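Local structure of homoserine O-acetyltransferase (Bacillus anthracis str. 'Ames Ancestor', 3I1I) at residues A[108-113]-A[274-279]; A[198-201]-A[205-208]; A[221-226]-A[278-283]. The protein probably transfers an acetyl group from acetyl-CoA to the side-chain hydroxyl of L-homoserine, an early step on the route to methionine. One frame throughout, in Å; residues are numbered along the deposited sequence.

Contact 1: A[108-113]-A[274-279]; sequences GPKSIN and LVDANS
The carboxylate of Asp276 lies between Lys110 and Ser279. Over one face sits the lysine chain, with Lys110 CG 3.8 Å from Asp276 CG almost straight above the plane and Lys110 CE 3.1 Å from Asp276 OD1. On the opposite face the backbone N of Ser279 comes down on OD2, 3.0 Å away and 47° out of the carboxylate plane. The hydroxyl Ser279 OG reaches the same OD2 at its anti lone pair, at 2.9 Å, so this oxygen takes two bonds from one residue. OD1 is held elsewhere, by Tyr211 OH and Gln215 NE2. The lysine chain bends at its second torsion (chi2 -59°) and runs on past OD1 without forming a salt bridge: Lys110 NZ is 4.2 Å from it, hydrogen-bonds to Gly212 O and makes a salt bridge to Glu119. At that distance the positive amine would probably still favour the ionised carboxylate.

Asp276 is the N-cap of helix 277-289, the bond from Ser279 N to OD2 being the capping bond; the helix is one of those inserted between strands 174-178 and 309-313 of the alpha/beta hydrolase fold. The loop that meets it, between strand 87-91 and helix 129-142, turns here through a type I turn from Gly108 to Ser111, and Ser111 OG accepts from Gly108 N. The turn presents Pro109 to the helix start. Its ring and the Asn278 side chain lie alongside, running in opposite directions, CB to CB at 3.7 Å, while Pro109 CD lies 3.7 Å from Ser279 OG. Beyond its CB, Asn278 sends its amide to Trp206 and Gly209 O.

Contact 2: A[198-201]-A[205-208]; sequences EAIR and SWKG
Where helix 186-202 ends, the chain drops into a short 3-10 turn, and Trp206 on that turn folds back against the last turn of the helix, touching Ile200 and Arg201. With CG anti to the backbone N (chi1 -179°), the indole extends along the arginine side chain, the two lying side by side and pointing the same way. Arg201 CG hangs over the six-membered ring in a CH-pi contact, 4.1 Å from the centroid and 17° off the normal. Farther out the guanidinium lies beyond the rim of the indole and turns its own face to it, with Trp206 CH2 over the middle, 3.7 Å from Arg201 CZ, and the planes 52° apart, so this is no flat stack. The other face of the indole is met by the backbone just after it, Gly208 C standing 3.6 Å above the plane, toward the rim.

Ile200 closes the pyrrole end. Its side chain crosses that of Trp206 at about a right angle and lays CG2 3.8 Å from Trp206 CD1, while the carbonyl Ile200 O comes within 3.4 Å of Trp206 CB. The indole nitrogen is used outside the turn, donating to Asn278 OD1, which helps to set the ring's rotation. Met281 touches Ile200, Arg201 and Trp206, and Arg201 also packs on Val254 of the second subunit. The chain leaving a helix turns back and lays an aromatic side chain on the helix's last turn, here in the helical insertion of an alpha/beta hydrolase fold, beside the subunit interface.

Contact 3: A[221-226]-A[278-283]; sequences QLANRM and NSWMYT
Trp280 reaches toward helix 217-228 with its indole and meets Ala223 and Asn224 there, one at each end of the ring system. The ring gets there with CG anti to the backbone N (chi1 -171°), standing out from helix 277-289 toward its neighbour. At the pyrrole end Ala223, whose CB also faces across, puts that methyl 3.9 Å from Trp280 NE1. At the benzene end Asn224 crosses the indole at about a right angle, its amide plane turned 80° against the ring, and OD1 comes within 3.5 Å of Trp280 CH2. That approach is oblique, a contact of oxygen with ring carbon and not a hydrogen bond. The other arm of the amide, ND2, donates to Ser271 OG, which helps hold the group in this attitude.

Trp280 has further neighbours in Ile200, Leu220, Met227 and the ring of Phe51, which meets it at about 60°. Behind the indole its own helix is tied by Ser279 O, which accepts from Thr283 N and from Thr283 OG1, each 3.0 Å away, from opposite faces of the carbonyl. On helix 217-228, Arg225 forms a salt bridge to Glu198 of the second subunit. Helices 217-228 and 277-289 come nearest at Ala223 and Trp280, 8.6 Å between their CA atoms, and the indole fills the gap against the alanine and the asparagine, within the helical insertion of this alpha/beta hydrolase fold.

From the N terminus, the chain first lays down 108-113, in the loop after strand 87-91, and contact 1 closes only when 274-279 arrives some 160 residues later. Within that span contact 2 opens and shuts at the end of helix 186-202, a local turn. Contact 3 opens on helix 217-228, inside the loop of contact 1, and closes on the same part of the chain, sharing Asn278 and Ser279 with it. Val275, just before helix 277-289, packs on Trp280, Pro109 on Tyr282, and Ala277 on Ile200 of contact 2. Together the three join the loop before helix 129-142 to the helices inserted between strands 174-178 and 309-313.

Contact 1: A[108-113]-A[274-279]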
loop_
_atom_site.group_PDB
_atom_site.type_symbol
_atom_site.label_atom_id
_atom_site.label_comp_id
_atom_site.label_asym_id
_atom_site.label_seq_id
_atom_site.Cartn_x
_atom_site.Cartn_y
_atom_site.Cartn_z
ATOM N N GLY A 108 -8.075 -14.167 -19.741
ATOM C CA GLY A 108 -7.100 -13.478 -18.910
ATOM C C GLY A 108 -5.795 -14.255 -18.756
ATOM O O GLY A 108 -5.538 -15.223 -19.498
ATOM N N PRO A 109 -4.951 -13.833 -17.799
ATOM C CA PRO A 109 -3.647 -14.421 -17.635
ATOM C C PRO A 109 -3.658 -15.894 -17.256
ATOM O O PRO A 109 -2.659 -16.575 -17.486
ATOM C CB PRO A 109 -2.999 -13.588 -16.514
ATOM C CG PRO A 109 -3.862 -12.424 -16.304
ATOM C CD PRO A 109 -5.193 -12.731 -16.854
ATOM N N LYS A 110 -4.748 -16.382 -16.671
ATOM C CA LYS A 110 -4.866 -17.813 -16.437
ATOM C C LYS A 110 -5.256 -18.609 -17.663
ATOM O O LYS A 110 -5.148 -19.847 -17.641
ATOM C CB LYS A 110 -5.873 -18.128 -15.332
ATOM C CG LYS A 110 -5.330 -18.048 -13.908
ATOM C CD LYS A 110 -4.137 -19.021 -13.653
ATOM C CE LYS A 110 -3.169 -18.500 -12.545
ATOM N NZ LYS A 110 -1.700 -18.910 -12.688
ATOM N N SER A 111 -5.736 -17.950 -18.712
ATOM C CA SER A 111 -6.209 -18.662 -19.890
ATOM C C SER A 111 -5.027 -19.279 -20.639
ATOM O O SER A 111 -3.894 -18.771 -20.568
ATOM C CB SER A 111 -7.023 -17.724 -20.804
ATOM O OG SER A 111 -8.148 -17.186 -20.109
ATOM N N ILE A 112 -5.285 -20.388 -21.341
ATOM C CA ILE A 112 -4.250 -21.044 -22.135
ATOM C C ILE A 112 -4.073 -20.290 -23.446
ATOM O O ILE A 112 -5.029 -20.033 -24.150
ATOM C CB ILE A 112 -4.619 -22.512 -22.486
ATOM C CG1 ILE A 112 -4.947 -23.322 -21.218
ATOM C CG2 ILE A 112 -3.508 -23.160 -23.318
ATOM C CD1 ILE A 112 -3.819 -23.428 -20.192
ATOM N N ASN A 113 -2.846 -19.944 -23.788
ATOM C CA ASN A 113 -2.567 -19.405 -25.112
ATOM C C ASN A 113 -2.603 -20.566 -26.128
ATOM O O ASN A 113 -1.873 -21.532 -25.972
ATOM C CB ASN A 113 -1.208 -18.750 -25.093
ATOM C CG ASN A 113 -0.837 -18.151 -26.402
ATOM O OD1 ASN A 113 -1.509 -18.343 -27.420
ATOM N ND2 ASN A 113 0.262 -17.426 -26.396
ATOM N N LEU A 274 -10.713 -16.908 -3.566
ATOM C CA LEU A 274 -10.963 -17.375 -4.921
ATOM C C LEU A 274 -10.291 -16.565 -6.007
ATOM O O LEU A 274 -10.619 -16.733 -7.179
ATOM C CB LEU A 274 -12.474 -17.355 -5.224
ATOM C CG LEU A 274 -13.411 -18.300 -4.432
ATOM C CD1 LEU A 274 -14.769 -18.531 -5.232
ATOM C CD2 LEU A 274 -12.711 -19.649 -4.046
ATOM N N VAL A 275 -9.348 -15.710 -5.650
ATOM C CA VAL A 275 -8.924 -14.627 -6.531
ATOM C C VAL A 275 -7.575 -14.922 -7.137
ATOM O O VAL A 275 -6.744 -15.536 -6.499
ATOM C CB VAL A 275 -8.900 -13.300 -5.736
ATOM C CG1 VAL A 275 -8.133 -12.210 -6.452
ATOM C CG2 VAL A 275 -10.330 -12.875 -5.447
ATOM N N ASP A 276 -7.367 -14.488 -8.387
ATOM C CA ASP A 276 -6.072 -14.650 -9.062
ATOM C C ASP A 276 -5.262 -13.348 -9.117
ATOM O O ASP A 276 -5.736 -12.322 -9.583
ATOM C CB ASP A 276 -6.274 -15.155 -10.480
ATOM C CG ASP A 276 -4.957 -15.309 -11.232
ATOM O OD1 ASP A 276 -4.083 -16.090 -10.754
ATOM O OD2 ASP A 276 -4.806 -14.635 -12.273
ATOM N N ALA A 277 -4.008 -13.424 -8.707
ATOM C CA ALA A 277 -3.157 -12.237 -8.531
ATOM C C ALA A 277 -2.898 -11.514 -9.849
ATOM O O ALA A 277 -3.100 -10.300 -9.924
ATOM C CB ALA A 277 -1.816 -12.606 -7.835
ATOM N N ASN A 278 -2.433 -12.237 -10.867
ATOM C CA ASN A 278 -2.178 -11.628 -12.178
ATOM C C ASN A 278 -3.446 -10.944 -12.722
ATOM O O ASN A 278 -3.374 -9.832 -13.280
ATOM C CB ASN A 278 -1.669 -12.663 -13.186
ATOM C CG ASN A 278 -0.248 -13.156 -12.873
ATOM O OD1 ASN A 278 0.505 -12.526 -12.131
ATOM N ND2 ASN A 278 0.127 -14.261 -13.468
ATOM N N SER A 279 -4.591 -11.603 -12.524
ATOM C CA SER A 279 -5.849 -11.079 -12.953
ATOM C C SER A 279 -6.127 -9.744 -12.236
ATOM O O SER A 279 -6.575 -8.749 -12.845
ATOM C CB SER A 279 -6.974 -12.078 -12.672
ATOM O OG SER A 279 -6.917 -13.160 -13.584
#

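Contact 2: A[198-201]-A[205-208]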
loop_
_atom_site.group_PDB
_atom_site.type_symbol
_atom_site.label_atom_id
_atom_site.label_comp_id
_atom_site.label_asym_id
_atom_site.label_seq_id
_atom_site.Cartn_x
_atom_site.Cartn_y
_atom_site.Cartn_z
ATOM N N GLU A 198 2.152 -2.927 -7.559
ATOM C CA GLU A 198 3.482 -3.049 -6.995
ATOM C C GLU A 198 3.578 -3.954 -5.756
ATOM O O GLU A 198 4.558 -4.658 -5.606
ATOM C CB GLU A 198 4.076 -1.667 -6.742
ATOM C CG GLU A 198 4.554 -1.116 -8.097
ATOM C CD GLU A 198 5.115 0.273 -8.037
ATOM O OE1 GLU A 198 5.676 0.630 -6.963
ATOM O OE2 GLU A 198 5.030 0.981 -9.090
ATOM N N ALA A 199 2.555 -3.968 -4.913
ATOM C CA ALA A 199 2.537 -4.875 -3.760
ATOM C C ALA A 199 2.581 -6.364 -4.217
ATOM O O ALA A 199 3.347 -7.167 -3.687
ATOM C CB ALA A 199 1.314 -4.591 -2.860
ATOM N N ILE A 200 1.813 -6.713 -5.234
ATOM C CA ILE A 200 1.866 -8.075 -5.774
ATOM C C ILE A 200 3.275 -8.417 -6.388
ATOM O O ILE A 200 3.841 -9.494 -6.128
ATOM C CB ILE A 200 0.736 -8.312 -6.804
ATOM C CG1 ILE A 200 -0.640 -8.008 -6.182
ATOM C CG2 ILE A 200 0.788 -9.738 -7.304
ATOM C CD1 ILE A 200 -1.806 -7.809 -7.186
ATOM N N ARG A 201 3.839 -7.504 -7.170
ATOM C CA ARG A 201 5.173 -7.729 -7.776
ATOM C C ARG A 201 6.268 -7.874 -6.718
ATOM O O ARG A 201 7.278 -8.571 -6.943
ATOM C CB ARG A 201 5.593 -6.592 -8.710
ATOM C CG ARG A 201 4.747 -6.463 -9.999
ATOM C CD ARG A 201 5.406 -5.515 -11.080
ATOM N NE ARG A 201 4.695 -5.740 -12.329
ATOM C CZ ARG A 201 5.212 -6.223 -13.468
ATOM N NH1 ARG A 201 4.399 -6.443 -14.519
ATOM N NH2 ARG A 201 6.528 -6.448 -13.594
ATOM N N SER A 205 6.896 -14.639 -3.918
ATOM C CA SER A 205 6.015 -15.702 -4.376
ATOM C C SER A 205 5.404 -15.434 -5.745
ATOM O O SER A 205 4.909 -16.347 -6.367
ATOM C CB SER A 205 4.866 -15.849 -3.401
ATOM O OG SER A 205 5.330 -16.474 -2.248
ATOM N N TRP A 206 5.405 -14.178 -6.184
ATOM C CA TRP A 206 4.791 -13.819 -7.454
ATOM C C TRP A 206 5.521 -14.509 -8.591
ATOM O O TRP A 206 4.907 -14.812 -9.619
ATOM C CB TRP A 206 4.801 -12.312 -7.667
ATOM C CG TRP A 206 4.165 -11.890 -8.935
ATOM C CD1 TRP A 206 2.878 -12.126 -9.316
ATOM C CD2 TRP A 206 4.757 -11.114 -9.984
ATOM N NE1 TRP A 206 2.651 -11.610 -10.555
ATOM C CE2 TRP A 206 3.779 -10.959 -10.985
ATOM C CE3 TRP A 206 6.024 -10.565 -10.185
ATOM C CZ2 TRP A 206 4.016 -10.265 -12.166
ATOM C CZ3 TRP A 206 6.273 -9.876 -11.367
ATOM C CH2 TRP A 206 5.267 -9.733 -12.341
ATOM N N LYS A 207 6.823 -14.742 -8.385
ATOM C CA LYS A 207 7.681 -15.446 -9.336
ATOM C C LYS A 207 7.495 -14.980 -10.761
ATOM O O LYS A 207 7.284 -15.786 -11.666
ATOM C CB LYS A 207 7.403 -16.933 -9.282
ATOM C CG LYS A 207 7.929 -17.629 -8.047
ATOM C CD LYS A 207 7.193 -18.940 -7.856
ATOM C CE LYS A 207 7.704 -19.744 -6.653
ATOM N NZ LYS A 207 6.578 -20.537 -6.038
ATOM N N GLY A 208 7.546 -13.674 -10.954
ATOM C CA GLY A 208 7.492 -13.111 -12.283
ATOM C C GLY A 208 6.157 -13.328 -12.964
ATOM O O GLY A 208 6.031 -13.138 -14.163
#

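Contact 3: A[221-226]-A[278-283]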
loop_
_atom_site.group_PDB
_atom_site.type_symbol
_atom_site.label_atom_id
_atom_site.label_comp_id
_atom_site.label_asym_id
_atom_site.label_seq_id
_atom_site.Cartn_x
_atom_site.Cartn_y
_atom_site.Cartn_z
ATOM N N GLN A 221 -3.137 -9.902 -0.489
ATOM C CA GLN A 221 -3.867 -9.394 0.650
ATOM C C GLN A 221 -3.606 -7.901 0.858
ATOM O O GLN A 221 -4.496 -7.143 1.198
ATOM C CB GLN A 221 -3.533 -10.157 1.947
ATOM C CG GLN A 221 -4.164 -9.488 3.220
ATOM C CD GLN A 221 -4.264 -10.409 4.417
ATOM O OE1 GLN A 221 -3.446 -11.312 4.587
ATOM N NE2 GLN A 221 -5.270 -10.172 5.277
ATOM N N LEU A 222 -2.369 -7.496 0.678
ATOM C CA LEU A 222 -2.006 -6.083 0.777
ATOM C C LEU A 222 -2.735 -5.267 -0.303
ATOM O O LEU A 222 -3.352 -4.243 -0.015
ATOM C CB LEU A 222 -0.480 -5.969 0.687
ATOM C CG LEU A 222 0.205 -4.658 1.001
ATOM C CD1 LEU A 222 -0.415 -3.931 2.204
ATOM C CD2 LEU A 222 1.701 -4.977 1.232
ATOM N N ALA A 223 -2.720 -5.760 -1.538
ATOM C CA ALA A 223 -3.484 -5.135 -2.624
ATOM C C ALA A 223 -4.958 -5.004 -2.254
ATOM O O ALA A 223 -5.553 -3.968 -2.447
ATOM C CB ALA A 223 -3.300 -5.908 -3.976
ATOM N N ASN A 224 -5.528 -6.053 -1.686
ATOM C CA ASN A 224 -6.944 -6.087 -1.335
ATOM C C ASN A 224 -7.254 -5.168 -0.157
ATOM O O ASN A 224 -8.282 -4.499 -0.131
ATOM C CB ASN A 224 -7.340 -7.511 -0.972
ATOM C CG ASN A 224 -8.849 -7.665 -0.756
ATOM O OD1 ASN A 224 -9.640 -7.424 -1.656
ATOM N ND2 ASN A 224 -9.236 -8.078 0.431
ATOM N N ARG A 225 -6.362 -5.131 0.821
ATOM C CA ARG A 225 -6.577 -4.270 1.966
ATOM C C ARG A 225 -6.574 -2.775 1.574
ATOM O O ARG A 225 -7.402 -2.019 2.053
ATOM C CB ARG A 225 -5.579 -4.573 3.087
ATOM C CG ARG A 225 -5.922 -3.884 4.368
ATOM C CD ARG A 225 -5.330 -4.541 5.590
ATOM N NE ARG A 225 -3.908 -4.495 5.486
ATOM C CZ ARG A 225 -3.090 -5.537 5.574
ATOM N NH1 ARG A 225 -1.802 -5.335 5.397
ATOM N NH2 ARG A 225 -3.522 -6.759 5.832
HETATM N N MSE A 226 -5.703 -2.372 0.666
HETATM C CA MSE A 226 -5.694 -0.977 0.162
HETATM C C MSE A 226 -7.009 -0.596 -0.471
HETATM O O MSE A 226 -7.488 0.488 -0.256
HETATM C CB MSE A 226 -4.607 -0.758 -0.892
HETATM C CG MSE A 226 -3.186 -0.876 -0.355
HETATM SE SE MSE A 226 -1.996 -1.123 -1.861
HETATM C CE MSE A 226 -0.372 -1.462 -0.896
ATOM N N ASN A 278 -2.433 -12.237 -10.867
ATOM C CA ASN A 278 -2.178 -11.628 -12.178
ATOM C C ASN A 278 -3.446 -10.944 -12.722
ATOM O O ASN A 278 -3.374 -9.832 -13.280
ATOM C CB ASN A 278 -1.669 -12.663 -13.186
ATOM C CG ASN A 278 -0.248 -13.156 -12.873
ATOM O OD1 ASN A 278 0.505 -12.526 -12.131
ATOM N ND2 ASN A 278 0.127 -14.261 -13.468
ATOM N N SER A 279 -4.591 -11.603 -12.524
ATOM C CA SER A 279 -5.849 -11.079 -12.953
ATOM C C SER A 279 -6.127 -9.744 -12.236
ATOM O O SER A 279 -6.575 -8.749 -12.845
ATOM C CB SER A 279 -6.974 -12.078 -12.672
ATOM O OG SER A 279 -6.917 -13.160 -13.584
ATOM N N TRP A 280 -5.860 -9.747 -10.939
ATOM C CA TRP A 280 -6.025 -8.557 -10.134
ATOM C C TRP A 280 -5.163 -7.431 -10.692
ATOM O O TRP A 280 -5.643 -6.336 -10.833
ATOM C CB TRP A 280 -5.648 -8.841 -8.671
ATOM C CG TRP A 280 -5.998 -7.708 -7.775
ATOM C CD1 TRP A 280 -5.343 -6.499 -7.652
ATOM C CD2 TRP A 280 -7.112 -7.655 -6.910
ATOM N NE1 TRP A 280 -5.997 -5.704 -6.745
ATOM C CE2 TRP A 280 -7.086 -6.391 -6.270
ATOM C CE3 TRP A 280 -8.127 -8.561 -6.593
ATOM C CZ2 TRP A 280 -8.044 -6.008 -5.342
ATOM C CZ3 TRP A 280 -9.102 -8.176 -5.676
ATOM C CH2 TRP A 280 -9.040 -6.912 -5.045
HETATM N N MSE A 281 -3.909 -7.714 -11.028
HETATM C CA MSE A 281 -3.036 -6.684 -11.585
HETATM C C MSE A 281 -3.621 -6.085 -12.880
HETATM O O MSE A 281 -3.633 -4.856 -13.024
HETATM C CB MSE A 281 -1.627 -7.200 -11.936
HETATM C CG MSE A 281 -0.758 -7.704 -10.811
HETATM SE SE MSE A 281 1.036 -8.175 -11.571
HETATM C CE MSE A 281 1.031 -7.130 -13.123
ATOM N N TYR A 282 -4.025 -6.941 -13.828
ATOM C CA TYR A 282 -4.518 -6.458 -15.139
ATOM C C TYR A 282 -5.755 -5.589 -14.983
ATOM O O TYR A 282 -5.873 -4.540 -15.644
ATOM C CB TYR A 282 -4.819 -7.601 -16.095
ATOM C CG TYR A 282 -3.616 -8.045 -16.868
ATOM C CD1 TYR A 282 -2.729 -8.946 -16.331
ATOM C CD2 TYR A 282 -3.347 -7.553 -18.145
ATOM C CE1 TYR A 282 -1.608 -9.347 -17.027
ATOM C CE2 TYR A 282 -2.223 -7.972 -18.848
ATOM C CZ TYR A 282 -1.365 -8.865 -18.271
ATOM O OH TYR A 282 -0.239 -9.309 -18.905
ATOM N N THR A 283 -6.628 -5.992 -14.059
ATOM C CA THR A 283 -7.864 -5.249 -13.785
ATOM C C THR A 283 -7.502 -3.931 -13.094
ATOM O O THR A 283 -8.030 -2.893 -13.474
ATOM C CB THR A 283 -8.829 -6.085 -12.928
ATOM O OG1 THR A 283 -9.072 -7.308 -13.601
ATOM C CG2 THR A 283 -10.179 -5.368 -12.703
#